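Local coordinates for protein tryptophane-5-halogenase (Microbispora sp. ATCC PTA-5024, PDB 5UAO) that catalyses the flavin-dependent chlorination of tryptophan at the indole 5-position of a lanthipeptide during NAI-107 biosynthesis, at residues W101-R106 / T143-L148; L237-E240 / G244-F247; N178-R183 / T289-H294; R406-L411 / L470-P475; L254-A259 / F350-E355. All coordinates share one frame; numbering follows the deposited sequence.

From the N terminus, contact 1 closes first, bringing helix 144-151 against the junction of strands 100-102 and 104-108. Contact 3 then opens on helix 178-191. Before it closes, contact 2 opens and shuts within a few residues, turning the chain out of helix 237-242. Contact 5 opens at 254-259, ahead of segment 289-294, the hairpin turn and strand start that ends contact 3, and finishes at 350-355 on the flavin, so contacts 3 and 5 cross. Contact 4 follows in series, joining the chain after helix 383-406 to the end of helix 461-471. Contacts 1, 3 and 5 reach the same mixed sheet, and contacts 1 and 5 touch where Ile105 packs on Leu354 and Glu355.

Contact 1: W101-R106 / T143-L148; sequences WKLGIR and TLQAML
Leu103 sets its two methyl groups against two residues one turn apart on helix 144-151, and the closer packing is on Gln145. There CD2 of Leu103 lies 3.6 Å from NE2 of Gln145, beside an amide fixed from elsewhere: NE2 donates to the carbonyl of Pro171, and OE1 takes a weak hydrogen bond from Phe120 N. OE1 of Gln145 also comes within 3.1 Å of the Leu103 carbonyl O; as both are acceptors, no hydrogen bond joins them. The looser side is purely apolar, with Leu103 CD1 meeting the CB of Leu148 at 3.9 Å. With chi1 at -65°, CG of Leu103 stands beside the backbone N, and the fork faces the helix. Both sides are buried. Thr143 OG1 accepts from Ala146 N (3.1 Å), and Asp121 binds both Thr143 OG1 and Gln145 N. This is an N-capped helix start, packed on the break between two strands of the halogenase fold.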
# COMPACT_ATOMS: atom_id res chain seq x y z
N TRP A 101 15.00 14.93 -23.15
CA TRP A 101 14.80 13.70 -22.50
C TRP A 101 15.57 13.65 -21.21
O TRP A 101 16.73 14.09 -21.13
CB TRP A 101 15.20 12.48 -23.36
CG TRP A 101 14.34 12.26 -24.56
CD1 TRP A 101 13.07 12.72 -24.80
CD2 TRP A 101 14.75 11.57 -25.73
NE1 TRP A 101 12.66 12.31 -26.10
CE2 TRP A 101 13.68 11.62 -26.67
CE3 TRP A 101 15.92 10.90 -26.07
CZ2 TRP A 101 13.75 10.97 -27.92
CZ3 TRP A 101 15.98 10.26 -27.30
CH2 TRP A 101 14.90 10.31 -28.21
N LYS A 102 14.92 13.05 -20.23
CA LYS A 102 15.49 12.87 -18.86
C LYS A 102 15.51 11.37 -18.51
O LYS A 102 14.46 10.75 -18.39
CB LYS A 102 14.68 13.67 -17.89
CG LYS A 102 15.16 13.57 -16.46
CD LYS A 102 14.09 14.06 -15.49
CE LYS A 102 14.55 13.91 -14.06
NZ LYS A 102 13.42 14.21 -13.15
N LEU A 103 16.69 10.79 -18.47
CA LEU A 103 16.93 9.40 -18.18
C LEU A 103 17.08 9.22 -16.67
O LEU A 103 17.02 8.08 -16.12
CB LEU A 103 18.24 8.92 -18.85
CG LEU A 103 18.27 8.93 -20.38
CD1 LEU A 103 19.52 8.31 -20.93
CD2 LEU A 103 17.07 8.19 -20.87
N GLY A 104 17.26 10.35 -16.02
CA GLY A 104 17.40 10.39 -14.57
C GLY A 104 17.97 11.71 -14.08
O GLY A 104 17.88 12.74 -14.76
N ILE A 105 18.47 11.68 -12.84
CA ILE A 105 19.11 12.81 -12.24
C ILE A 105 20.59 12.46 -11.95
O ILE A 105 20.91 11.39 -11.37
CB ILE A 105 18.45 13.21 -10.91
CG1 ILE A 105 16.99 13.58 -11.11
CG2 ILE A 105 19.26 14.29 -10.25
CD1 ILE A 105 16.15 13.80 -9.86
N ARG A 106 21.46 13.34 -12.40
CA ARG A 106 22.84 13.34 -11.98
C ARG A 106 23.06 14.17 -10.74
O ARG A 106 23.03 15.43 -10.79
CB ARG A 106 23.71 13.88 -13.08
CG ARG A 106 25.19 13.75 -12.82
CD ARG A 106 26.10 14.24 -13.95
NE ARG A 106 27.42 14.11 -13.36
CZ ARG A 106 28.08 15.08 -12.71
NH1 ARG A 106 27.65 16.34 -12.67
NH2 ARG A 106 29.22 14.77 -12.13
N THR A 143 22.40 0.08 -13.48
CA THR A 143 21.43 -0.14 -14.54
C THR A 143 22.02 0.36 -15.87
O THR A 143 23.04 1.05 -15.90
CB THR A 143 20.07 0.61 -14.27
OG1 THR A 143 20.18 1.99 -14.59
CG2 THR A 143 19.52 0.45 -12.83
N LEU A 144 21.34 0.02 -16.97
CA LEU A 144 21.71 0.49 -18.30
C LEU A 144 21.57 2.01 -18.40
O LEU A 144 22.44 2.63 -18.93
CB LEU A 144 20.85 -0.21 -19.37
CG LEU A 144 21.03 0.12 -20.88
CD1 LEU A 144 22.46 -0.08 -21.33
CD2 LEU A 144 20.10 -0.68 -21.80
N GLN A 145 20.47 2.60 -17.88
CA GLN A 145 20.31 4.03 -17.97
C GLN A 145 21.38 4.74 -17.16
O GLN A 145 21.82 5.86 -17.52
CB GLN A 145 18.93 4.48 -17.49
CG GLN A 145 17.86 4.52 -18.54
CD GLN A 145 16.56 5.09 -18.00
OE1 GLN A 145 16.31 5.12 -16.77
NE2 GLN A 145 15.68 5.50 -18.92
N ALA A 146 21.83 4.12 -16.08
CA ALA A 146 22.93 4.73 -15.31
C ALA A 146 24.16 4.84 -16.16
O ALA A 146 24.86 5.85 -16.09
CB ALA A 146 23.24 3.99 -14.04
N MET A 147 24.43 3.80 -16.97
CA MET A 147 25.57 3.84 -17.94
C MET A 147 25.33 4.81 -19.13
O MET A 147 26.22 5.51 -19.57
CB MET A 147 25.90 2.45 -18.45
CG MET A 147 26.38 1.47 -17.40
SD MET A 147 26.46 -0.20 -18.04
CE MET A 147 27.01 -1.10 -16.60
N LEU A 148 24.11 4.88 -19.64
CA LEU A 148 23.80 5.91 -20.65
C LEU A 148 24.04 7.32 -20.12
O LEU A 148 24.73 8.16 -20.74
CB LEU A 148 22.38 5.69 -21.14
CG LEU A 148 22.21 4.45 -22.03
CD1 LEU A 148 20.81 3.89 -21.95
CD2 LEU A 148 22.51 4.90 -23.47

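Contact 2: L237-E240 / G244-F247; sequences LLLE and GIPF
The C-terminal end of helix 237-242 turns out of its spiral at Gly244, whose phi of 67° carries the chain back so that Ile245 meets Leu239. A clear hydrogen bond ties the two segments: Ile245 N donates to Leu239 O at 3.1 Å, nearly straight at 162°. The amide N of Gly244 is also near that carbonyl but badly angled for it, whereas the CA of Gly244 makes a CA-H...O contact with Glu240 O at 3.1 Å. Beside the backbone bond, Leu239 carries its CG anti to the backbone N (chi1 -173°), which lays its fork against Ile245; CD1 of Leu239 and CG1 of Ile245 are 3.9 Å apart. Glu240 contributes its aliphatic part, CG resting 3.5 Å from Ile245 O. Its carboxylate belongs to other partners, a salt bridge to Arg329 and a hydrogen bond from His333, and the same two residues meet the ring of Phe247, as cation-pi and edge-to-face neighbours. Leu237, at the other end of the segment, touches the FAD. Chemically, Ile245 O is buried without a polar partner under the Glu240 methylenes, probably a small cost, while the charge of Glu240 is met by Arg329 and His333.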
# COMPACT_ATOMS: atom_id res chain seq x y z
N LEU A 237 -6.32 30.86 -2.79
CA LEU A 237 -7.41 31.81 -2.50
C LEU A 237 -8.68 31.13 -2.01
O LEU A 237 -9.32 31.60 -1.05
CB LEU A 237 -7.73 32.61 -3.75
CG LEU A 237 -8.29 33.99 -3.54
CD1 LEU A 237 -7.10 34.83 -3.10
CD2 LEU A 237 -8.89 34.49 -4.84
N LEU A 238 -9.07 30.03 -2.67
CA LEU A 238 -10.25 29.32 -2.26
C LEU A 238 -10.02 28.41 -1.09
O LEU A 238 -10.75 28.51 -0.07
CB LEU A 238 -10.93 28.57 -3.40
CG LEU A 238 -11.44 29.38 -4.60
CD1 LEU A 238 -10.32 29.84 -5.49
CD2 LEU A 238 -12.40 28.47 -5.36
N LEU A 239 -9.00 27.55 -1.20
CA LEU A 239 -8.79 26.50 -0.19
C LEU A 239 -8.37 27.07 1.19
O LEU A 239 -9.04 26.83 2.28
CB LEU A 239 -7.69 25.56 -0.65
CG LEU A 239 -7.51 24.34 0.25
CD1 LEU A 239 -8.60 23.35 -0.07
CD2 LEU A 239 -6.10 23.74 0.03
N GLU A 240 -7.27 27.79 1.18
CA GLU A 240 -6.71 28.34 2.43
C GLU A 240 -7.46 29.59 2.82
O GLU A 240 -7.86 29.70 3.98
CB GLU A 240 -5.26 28.66 2.31
CG GLU A 240 -4.55 28.97 3.60
CD GLU A 240 -3.13 29.51 3.40
OE1 GLU A 240 -2.25 28.84 2.77
OE2 GLU A 240 -2.88 30.65 3.85
N GLY A 244 -10.48 28.49 4.90
CA GLY A 244 -9.71 28.41 6.14
C GLY A 244 -8.94 27.12 6.39
O GLY A 244 -8.62 26.85 7.53
N ILE A 245 -8.66 26.31 5.36
CA ILE A 245 -7.93 25.03 5.51
C ILE A 245 -6.48 25.38 5.93
O ILE A 245 -5.80 26.14 5.23
CB ILE A 245 -7.96 24.19 4.23
CG1 ILE A 245 -9.36 23.82 3.77
CG2 ILE A 245 -7.20 22.88 4.40
CD1 ILE A 245 -10.20 23.29 4.89
N PRO A 246 -6.01 24.94 7.10
CA PRO A 246 -4.69 25.41 7.46
C PRO A 246 -3.47 24.71 6.73
O PRO A 246 -3.64 23.69 6.13
CB PRO A 246 -4.64 25.13 8.97
CG PRO A 246 -5.39 23.85 9.10
CD PRO A 246 -6.58 24.10 8.16
N PHE A 247 -2.32 25.36 6.82
CA PHE A 247 -1.06 24.93 6.25
C PHE A 247 -0.20 24.12 7.26
O PHE A 247 -0.03 24.49 8.42
CB PHE A 247 -0.30 26.15 5.73
CG PHE A 247 0.97 25.80 4.92
CD1 PHE A 247 0.84 25.21 3.68
CD2 PHE A 247 2.22 25.98 5.44
CE1 PHE A 247 1.95 24.84 2.93
CE2 PHE A 247 3.37 25.63 4.71
CZ PHE A 247 3.23 25.06 3.45

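Contact 3: N178-R183 / T289-H294; sequences NARLVR and TPESDH
Arg180 reaches from helix 178-191 to Glu291 in the turn 289-292, the two side chains meeting from opposite directions in a salt bridge. A bend at chi3 (-73°) carries the guanidinium of Arg180 to the carboxylate. The main bond runs from Arg180 NH2 to Glu291 OE1, 2.9 Å long and 152° at the hydrogen, and uses the syn lone pair of OE1. The carboxylate stands 80° from the guanidinium plane; the further bonds, NH1 to OE1 and NH2 to OE2, are weak. CD of Pro290 adds an apolar neighbour 3.7 Å from Arg180 NH2. In the next shell, Val97 O accepts from Arg180 NE and fixes the turn of the guanidinium, while Arg98 makes a second salt bridge to Glu291 OE1. The turn joins strands 282-288 and 293-299 as a hairpin: Ser292 O accepts from both Thr289 N and Thr289 OG1, each at 2.9 Å. CG2 of Thr289 lies 3.6 Å over the centre of the His294 ring. A leucine in place of Arg180 would probably leave Val97 O without that donor and Glu291 with less positive charge to offset Asp177. Two arginines converging on OE1 are thus likely to keep Glu291 ionised despite Asp177 beside OE2.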
# COMPACT_ATOMS: atom_id res chain seq x y z
N ASN A 178 8.93 25.93 -19.98
CA ASN A 178 7.68 26.27 -19.40
C ASN A 178 6.80 27.19 -20.19
O ASN A 178 5.59 26.98 -20.24
CB ASN A 178 7.84 26.89 -18.01
CG ASN A 178 6.57 26.80 -17.27
OD1 ASN A 178 6.08 25.68 -16.97
ND2 ASN A 178 5.94 27.95 -17.04
N ALA A 179 7.39 28.21 -20.80
CA ALA A 179 6.62 29.11 -21.63
C ALA A 179 6.03 28.36 -22.86
O ALA A 179 4.83 28.51 -23.10
CB ALA A 179 7.40 30.37 -22.01
N ARG A 180 6.78 27.48 -23.52
CA ARG A 180 6.22 26.75 -24.65
C ARG A 180 5.17 25.81 -24.19
O ARG A 180 4.18 25.62 -24.90
CB ARG A 180 7.22 25.91 -25.48
CG ARG A 180 8.12 26.72 -26.40
CD ARG A 180 8.91 25.86 -27.35
NE ARG A 180 10.02 25.13 -26.71
CZ ARG A 180 11.27 25.61 -26.51
NH1 ARG A 180 11.60 26.85 -26.84
NH2 ARG A 180 12.20 24.85 -25.97
N LEU A 181 5.36 25.16 -23.03
CA LEU A 181 4.36 24.20 -22.57
C LEU A 181 3.03 24.82 -22.29
O LEU A 181 1.94 24.29 -22.69
CB LEU A 181 4.81 23.42 -21.32
CG LEU A 181 3.79 22.46 -20.72
CD1 LEU A 181 3.47 21.31 -21.67
CD2 LEU A 181 4.29 21.93 -19.38
N VAL A 182 3.09 25.90 -21.51
CA VAL A 182 1.89 26.65 -21.21
C VAL A 182 1.13 27.15 -22.44
O VAL A 182 -0.10 27.11 -22.44
CB VAL A 182 2.10 27.76 -20.15
CG1 VAL A 182 0.77 28.49 -19.93
CG2 VAL A 182 2.46 27.12 -18.82
N ARG A 183 1.85 27.66 -23.43
CA ARG A 183 1.23 28.22 -24.61
C ARG A 183 0.50 27.07 -25.34
O ARG A 183 -0.61 27.21 -25.79
CB ARG A 183 2.28 28.89 -25.51
CG ARG A 183 1.72 29.40 -26.82
CD ARG A 183 2.72 30.28 -27.54
NE ARG A 183 2.55 30.28 -28.99
CZ ARG A 183 1.70 31.06 -29.67
NH1 ARG A 183 0.90 31.93 -29.04
NH2 ARG A 183 1.65 30.96 -31.00
N THR A 289 17.24 22.45 -22.30
CA THR A 289 16.26 22.64 -23.39
C THR A 289 17.04 22.68 -24.72
O THR A 289 18.28 22.72 -24.68
CB THR A 289 15.39 23.91 -23.24
OG1 THR A 289 16.21 25.06 -23.50
CG2 THR A 289 14.77 24.01 -21.87
N PRO A 290 16.35 22.64 -25.88
CA PRO A 290 17.19 22.63 -27.11
C PRO A 290 18.01 23.92 -27.27
O PRO A 290 19.14 23.85 -27.73
CB PRO A 290 16.18 22.40 -28.27
CG PRO A 290 15.02 21.68 -27.59
CD PRO A 290 14.94 22.31 -26.19
N GLU A 291 17.54 25.03 -26.74
CA GLU A 291 18.20 26.32 -26.99
C GLU A 291 19.31 26.63 -25.96
O GLU A 291 20.27 27.26 -26.31
CB GLU A 291 17.17 27.48 -27.16
CG GLU A 291 16.33 27.86 -25.96
CD GLU A 291 15.07 26.95 -25.70
OE1 GLU A 291 14.84 25.95 -26.50
OE2 GLU A 291 14.34 27.24 -24.66
N SER A 292 19.19 26.15 -24.72
CA SER A 292 20.15 26.38 -23.64
C SER A 292 19.87 25.51 -22.38
O SER A 292 18.84 24.87 -22.30
CB SER A 292 20.09 27.83 -23.22
OG SER A 292 18.82 28.10 -22.62
N ASP A 293 20.79 25.51 -21.44
CA ASP A 293 20.59 24.93 -20.11
C ASP A 293 19.83 25.96 -19.25
O ASP A 293 20.20 27.13 -19.20
CB ASP A 293 21.88 24.54 -19.48
CG ASP A 293 22.45 23.22 -20.01
OD1 ASP A 293 21.70 22.39 -20.54
OD2 ASP A 293 23.63 22.95 -19.76
N HIS A 294 18.75 25.49 -18.60
CA HIS A 294 17.99 26.27 -17.63
C HIS A 294 18.46 25.88 -16.21
O HIS A 294 18.47 24.71 -15.82
CB HIS A 294 16.53 26.06 -17.78
CG HIS A 294 15.97 26.62 -19.03
ND1 HIS A 294 14.61 26.72 -19.23
CD2 HIS A 294 16.55 27.16 -20.12
CE1 HIS A 294 14.37 27.35 -20.37
NE2 HIS A 294 15.53 27.53 -20.98

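Contact 4: R406-L411 / L470-P475; sequences RFNGRL and LGQEVP
The carbonyl O of Gln472 is gripped by two waters that link it to the chain following helix 383-406. Water 2 donates to Gln472 O at 2.9 Å and accepts from Gly409 N at 3.0 Å, bridging the two backbones. Water 1 donates to Gln472 O at 3.2 Å and to Phe407 O, making a second bridge. Alongside the bridges, the side chain of Gln472 runs extended past the Phe407 carbonyl, its CB 3.5 Å from Phe407 O. On the 470-475 side, helix 461-471 ends in a Schellman motif with Glu473 as the C-prime residue (phi 55°); its N bonds back to Leu470 O. On the 406-411 side, Asn408 makes an Asx turn in which OD1 accepts from Arg410 N at 3.2 Å, the donor lying 40° out of the carbonyl plane. The same OD1 accepts from Gly110 N, and ND2 bonds to Thr278 of strand 274-279, so the amide is fixed at both ends. Beyond the Schellman turn, Val474 sets its CG2 methyl over one face of the Phe407 ring, toward the CB end, 3.5 Å from CG. Arg406 CG covers the opposite face, 3.7 Å above the ring centre. Helix 429-437 borders this apolar pair, with Leu432 touching Phe407 and Phe435 touching Val474.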
# COMPACT_ATOMS: atom_id res chain seq x y z
N ARG A 406 19.95 15.38 4.94
CA ARG A 406 20.57 14.91 6.18
C ARG A 406 21.94 14.28 5.92
O ARG A 406 22.81 14.32 6.81
CB ARG A 406 19.67 13.85 6.80
CG ARG A 406 20.14 13.28 8.13
CD ARG A 406 19.87 14.28 9.20
NE ARG A 406 20.59 13.98 10.42
CZ ARG A 406 20.12 14.21 11.65
NH1 ARG A 406 18.91 14.70 11.85
NH2 ARG A 406 20.85 13.91 12.70
N PHE A 407 22.14 13.65 4.75
CA PHE A 407 23.32 12.81 4.56
C PHE A 407 24.29 13.32 3.46
O PHE A 407 25.13 12.54 2.95
CB PHE A 407 22.90 11.38 4.25
CG PHE A 407 22.06 10.75 5.33
CD1 PHE A 407 22.61 10.50 6.58
CD2 PHE A 407 20.74 10.43 5.10
CE1 PHE A 407 21.86 9.89 7.56
CE2 PHE A 407 19.96 9.88 6.09
CZ PHE A 407 20.54 9.57 7.33
N ASN A 408 24.16 14.61 3.11
CA ASN A 408 24.99 15.17 2.07
C ASN A 408 26.31 15.69 2.64
O ASN A 408 26.43 16.86 3.02
CB ASN A 408 24.24 16.26 1.25
CG ASN A 408 25.06 16.73 0.04
OD1 ASN A 408 26.18 16.27 -0.12
ND2 ASN A 408 24.55 17.69 -0.72
N GLY A 409 27.31 14.82 2.67
CA GLY A 409 28.64 15.18 3.16
C GLY A 409 29.58 15.93 2.25
O GLY A 409 30.79 15.92 2.49
N ARG A 410 29.09 16.57 1.17
CA ARG A 410 29.97 17.13 0.17
C ARG A 410 30.68 18.39 0.67
O ARG A 410 31.86 18.55 0.38
CB ARG A 410 29.20 17.50 -1.12
CG ARG A 410 30.06 17.80 -2.34
CD ARG A 410 29.28 17.61 -3.61
NE ARG A 410 30.10 17.52 -4.82
CZ ARG A 410 30.59 16.39 -5.34
NH1 ARG A 410 30.32 15.20 -4.83
NH2 ARG A 410 31.31 16.44 -6.43
N LEU A 411 29.96 19.33 1.32
CA LEU A 411 30.52 20.66 1.62
C LEU A 411 30.54 20.94 3.13
O LEU A 411 29.73 20.42 3.86
CB LEU A 411 29.76 21.77 0.88
CG LEU A 411 29.81 21.71 -0.64
CD1 LEU A 411 29.09 22.95 -1.21
CD2 LEU A 411 31.21 21.61 -1.18
N LEU A 470 22.95 4.99 -0.68
CA LEU A 470 24.23 4.39 -1.08
C LEU A 470 25.07 5.40 -1.85
O LEU A 470 26.31 5.46 -1.74
CB LEU A 470 23.95 3.13 -1.95
CG LEU A 470 23.33 1.95 -1.21
CD1 LEU A 470 22.80 1.06 -2.28
CD2 LEU A 470 24.33 1.23 -0.32
N GLY A 471 24.40 6.23 -2.65
CA GLY A 471 25.13 7.33 -3.34
C GLY A 471 25.84 8.25 -2.42
O GLY A 471 26.94 8.76 -2.71
N GLN A 472 25.20 8.53 -1.31
CA GLN A 472 25.73 9.40 -0.27
C GLN A 472 26.58 8.69 0.81
O GLN A 472 26.98 9.33 1.80
CB GLN A 472 24.55 10.15 0.40
CG GLN A 472 23.94 11.25 -0.43
CD GLN A 472 22.71 11.84 0.28
OE1 GLN A 472 21.68 11.17 0.51
NE2 GLN A 472 22.82 13.04 0.65
N GLU A 473 26.90 7.40 0.58
CA GLU A 473 27.83 6.58 1.43
C GLU A 473 27.39 6.58 2.87
O GLU A 473 28.18 6.73 3.77
CB GLU A 473 29.27 7.08 1.36
CG GLU A 473 29.83 7.09 -0.05
CD GLU A 473 31.31 7.44 -0.09
OE1 GLU A 473 31.64 8.65 -0.03
OE2 GLU A 473 32.13 6.51 -0.16
N VAL A 474 26.10 6.42 3.07
CA VAL A 474 25.51 6.26 4.41
C VAL A 474 25.89 4.84 4.92
O VAL A 474 25.65 3.86 4.22
CB VAL A 474 23.98 6.41 4.31
CG1 VAL A 474 23.29 5.90 5.54
CG2 VAL A 474 23.64 7.89 4.05
N PRO A 475 26.51 4.75 6.11
CA PRO A 475 27.06 3.46 6.55
C PRO A 475 25.98 2.39 6.66
O PRO A 475 24.88 2.66 7.16
CB PRO A 475 27.61 3.76 7.96
CG PRO A 475 27.73 5.22 8.04
CD PRO A 475 26.67 5.80 7.13
O HOH W 1 26.61 10.52 4.75
O HOH W 2 27.92 12.05 1.78

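Contact 5: L254-A259 / F350-E355; sequences LFTDAA and FVEPLE. With FAD (flavin-adenine dinucleotide), chain E.
Thr256 and Glu352 meet at about a right angle, the hydroxyl of one set against the carboxylate of the other. Both use the same first torsion: Thr256 OG1 (chi1 56°) and Glu352 CG (chi1 60°) each sit between the backbone N and the carbonyl carbon, and beyond CG the glutamate runs extended. OG1 of Thr256 stands 3.1 Å from both OE1 and OE2 of Glu352, and any bond to OE1 is weak. The firmer partners of OE1 are the Tyr405 hydroxyl and Trp283 NE1. Leu254 supplies the apolar side: its CD2 lies 3.8 Å from OE2 of Glu352, and its CD1 approaches Val351 CG1 at 4.1 Å. Phe350 and Pro353 adjoin the flavin. The Phe350 ring, with CG anti to the backbone N (chi1 175°), lies beside the dimethylbenzene end, CZ 3.5 Å from C8M of FAD; its still closer approach to C9 is too short to be relied on. Pro353 CG packs 3.5 Å from flavin C6. With an alanine in place of Phe350, Phe234 and Phe328 would probably lose the ring they pack on, and the flavin end a neighbour. Leu401 of helix 383-406 touches both Leu254 and Val351, Val298 of strand 293-299 touches Thr256 and Glu352, and a classic beta bulge at Asp257 and Ala258, opposite Phe299, leads into strand 258-264.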
# COMPACT_ATOMS: atom_id res chain seq x y z
N LEU A 254 12.80 20.59 5.35
CA LEU A 254 13.10 21.18 4.08
C LEU A 254 13.20 22.70 4.36
O LEU A 254 12.21 23.36 4.65
CB LEU A 254 12.01 20.77 3.07
CG LEU A 254 11.86 19.24 2.86
CD1 LEU A 254 10.74 18.90 1.90
CD2 LEU A 254 13.14 18.72 2.22
N PHE A 255 14.44 23.19 4.38
CA PHE A 255 14.76 24.54 4.86
C PHE A 255 14.90 25.60 3.75
O PHE A 255 15.11 26.77 4.04
CB PHE A 255 16.20 24.54 5.44
CG PHE A 255 16.48 23.60 6.52
CD1 PHE A 255 15.50 23.09 7.35
CD2 PHE A 255 17.81 23.30 6.80
CE1 PHE A 255 15.83 22.27 8.43
CE2 PHE A 255 18.15 22.47 7.87
CZ PHE A 255 17.16 21.94 8.68
N THR A 256 15.00 25.19 2.47
CA THR A 256 15.16 26.19 1.42
C THR A 256 13.85 26.92 1.11
O THR A 256 12.80 26.35 1.28
CB THR A 256 15.68 25.54 0.13
OG1 THR A 256 14.81 24.50 -0.27
CG2 THR A 256 17.06 24.96 0.37
N ASP A 257 13.91 28.15 0.60
CA ASP A 257 12.71 28.91 0.36
C ASP A 257 12.78 29.88 -0.80
O ASP A 257 11.86 30.70 -0.97
CB ASP A 257 12.38 29.74 1.62
CG ASP A 257 13.54 30.62 2.07
OD1 ASP A 257 14.68 30.57 1.54
OD2 ASP A 257 13.29 31.44 2.95
N ALA A 258 13.86 29.83 -1.58
CA ALA A 258 14.06 30.75 -2.69
C ALA A 258 14.89 30.09 -3.76
O ALA A 258 15.64 29.16 -3.46
CB ALA A 258 14.75 32.05 -2.20
N ALA A 259 14.72 30.58 -4.99
CA ALA A 259 15.57 30.21 -6.10
C ALA A 259 15.89 31.39 -7.00
O ALA A 259 15.02 32.21 -7.37
CB ALA A 259 14.88 29.13 -6.93
N PHE A 350 3.60 21.97 -1.90
CA PHE A 350 4.83 22.24 -2.71
C PHE A 350 6.00 21.66 -1.98
O PHE A 350 6.06 21.76 -0.77
CB PHE A 350 5.10 23.74 -2.85
CG PHE A 350 6.39 24.07 -3.57
CD1 PHE A 350 6.41 24.15 -4.94
CD2 PHE A 350 7.58 24.20 -2.89
CE1 PHE A 350 7.58 24.42 -5.61
CE2 PHE A 350 8.75 24.43 -3.56
CZ PHE A 350 8.76 24.53 -4.91
N VAL A 351 6.90 21.01 -2.69
CA VAL A 351 8.27 20.74 -2.17
C VAL A 351 9.25 21.19 -3.24
O VAL A 351 8.89 21.31 -4.44
CB VAL A 351 8.53 19.27 -1.88
CG1 VAL A 351 7.66 18.78 -0.74
CG2 VAL A 351 8.34 18.42 -3.14
N GLU A 352 10.48 21.45 -2.83
CA GLU A 352 11.50 21.93 -3.76
C GLU A 352 11.68 20.88 -4.84
O GLU A 352 11.34 19.69 -4.64
CB GLU A 352 12.80 22.18 -3.05
CG GLU A 352 13.44 21.00 -2.36
CD GLU A 352 14.45 21.46 -1.35
OE1 GLU A 352 15.57 21.86 -1.69
OE2 GLU A 352 14.10 21.48 -0.17
N PRO A 353 12.11 21.32 -6.01
CA PRO A 353 12.10 20.42 -7.13
C PRO A 353 13.25 19.47 -7.19
O PRO A 353 13.62 19.00 -8.28
CB PRO A 353 12.12 21.38 -8.33
CG PRO A 353 12.98 22.50 -7.78
CD PRO A 353 12.41 22.70 -6.43
N LEU A 354 13.78 19.04 -6.06
CA LEU A 354 14.92 18.09 -6.10
C LEU A 354 14.64 16.69 -6.79
O LEU A 354 15.53 15.96 -7.30
CB LEU A 354 15.44 17.97 -4.67
CG LEU A 354 16.81 17.42 -4.36
CD1 LEU A 354 17.92 18.05 -5.16
CD2 LEU A 354 17.02 17.67 -2.87
N GLU A 355 13.41 16.26 -6.76
CA GLU A 355 13.02 14.98 -7.44
C GLU A 355 11.93 15.14 -8.51
O GLU A 355 11.27 14.16 -8.91
CB GLU A 355 12.59 13.97 -6.37
CG GLU A 355 13.76 13.44 -5.57
CD GLU A 355 14.57 12.39 -6.30
OE1 GLU A 355 14.17 12.01 -7.43
OE2 GLU A 355 15.66 12.02 -5.79
PA FAD E . 1.02 29.19 -10.69
O1A FAD E . 1.93 28.82 -11.87
O2A FAD E . 1.50 30.07 -9.52
O5B FAD E . -0.39 29.74 -11.25
C5B FAD E . -1.35 30.44 -10.49
C4B FAD E . -2.41 30.95 -11.45
O4B FAD E . -3.41 31.41 -10.55
C3B FAD E . -2.04 32.13 -12.37
O3B FAD E . -2.60 32.00 -13.77
C2B FAD E . -2.67 33.34 -11.66
O2B FAD E . -3.03 34.48 -12.54
C1B FAD E . -3.89 32.67 -11.03
N9A FAD E . -4.45 33.49 -9.93
C8A FAD E . -3.89 33.70 -8.70
N7A FAD E . -4.71 34.49 -7.96
C5A FAD E . -5.78 34.80 -8.74
C6A FAD E . -6.95 35.65 -8.58
N6A FAD E . -7.16 36.30 -7.40
N1A FAD E . -7.81 35.70 -9.59
C2A FAD E . -7.63 35.03 -10.74
N3A FAD E . -6.56 34.27 -10.96
C4A FAD E . -5.63 34.13 -10.00
N1 FAD E . 7.51 20.99 -10.82
C2 FAD E . 7.98 19.97 -11.62
O2 FAD E . 7.20 19.03 -11.99
N3 FAD E . 9.26 19.94 -12.05
C4 FAD E . 10.17 20.88 -11.74
O4 FAD E . 11.36 20.75 -12.18
C4X FAD E . 9.72 22.02 -10.87
N5 FAD E . 10.55 23.00 -10.43
C5X FAD E . 10.12 24.02 -9.64
C6 FAD E . 11.03 24.99 -9.22
C7 FAD E . 10.64 26.02 -8.39
C7M FAD E . 11.58 27.10 -7.94
C8 FAD E . 9.24 26.13 -7.98
C8M FAD E . 8.83 27.28 -7.08
C9 FAD E . 8.34 25.16 -8.38
C9A FAD E . 8.70 24.08 -9.18
N10 FAD E . 7.77 23.06 -9.58
C10 FAD E . 8.29 22.02 -10.42
C1' FAD E . 6.30 23.03 -9.30
C2' FAD E . 5.66 23.51 -10.69
O2' FAD E . 6.37 24.72 -10.93
C3' FAD E . 4.28 24.16 -11.06
O3' FAD E . 4.09 24.89 -12.33
C4' FAD E . 4.15 25.44 -10.28
O4' FAD E . 5.26 25.59 -9.33
C5' FAD E . 2.71 25.46 -9.77
O5' FAD E . 1.83 25.69 -10.83
P FAD E . 0.42 26.37 -10.36
O1P FAD E . -0.09 25.69 -9.16
O2P FAD E . -0.40 26.27 -11.64
O3P FAD E . 0.62 27.85 -9.85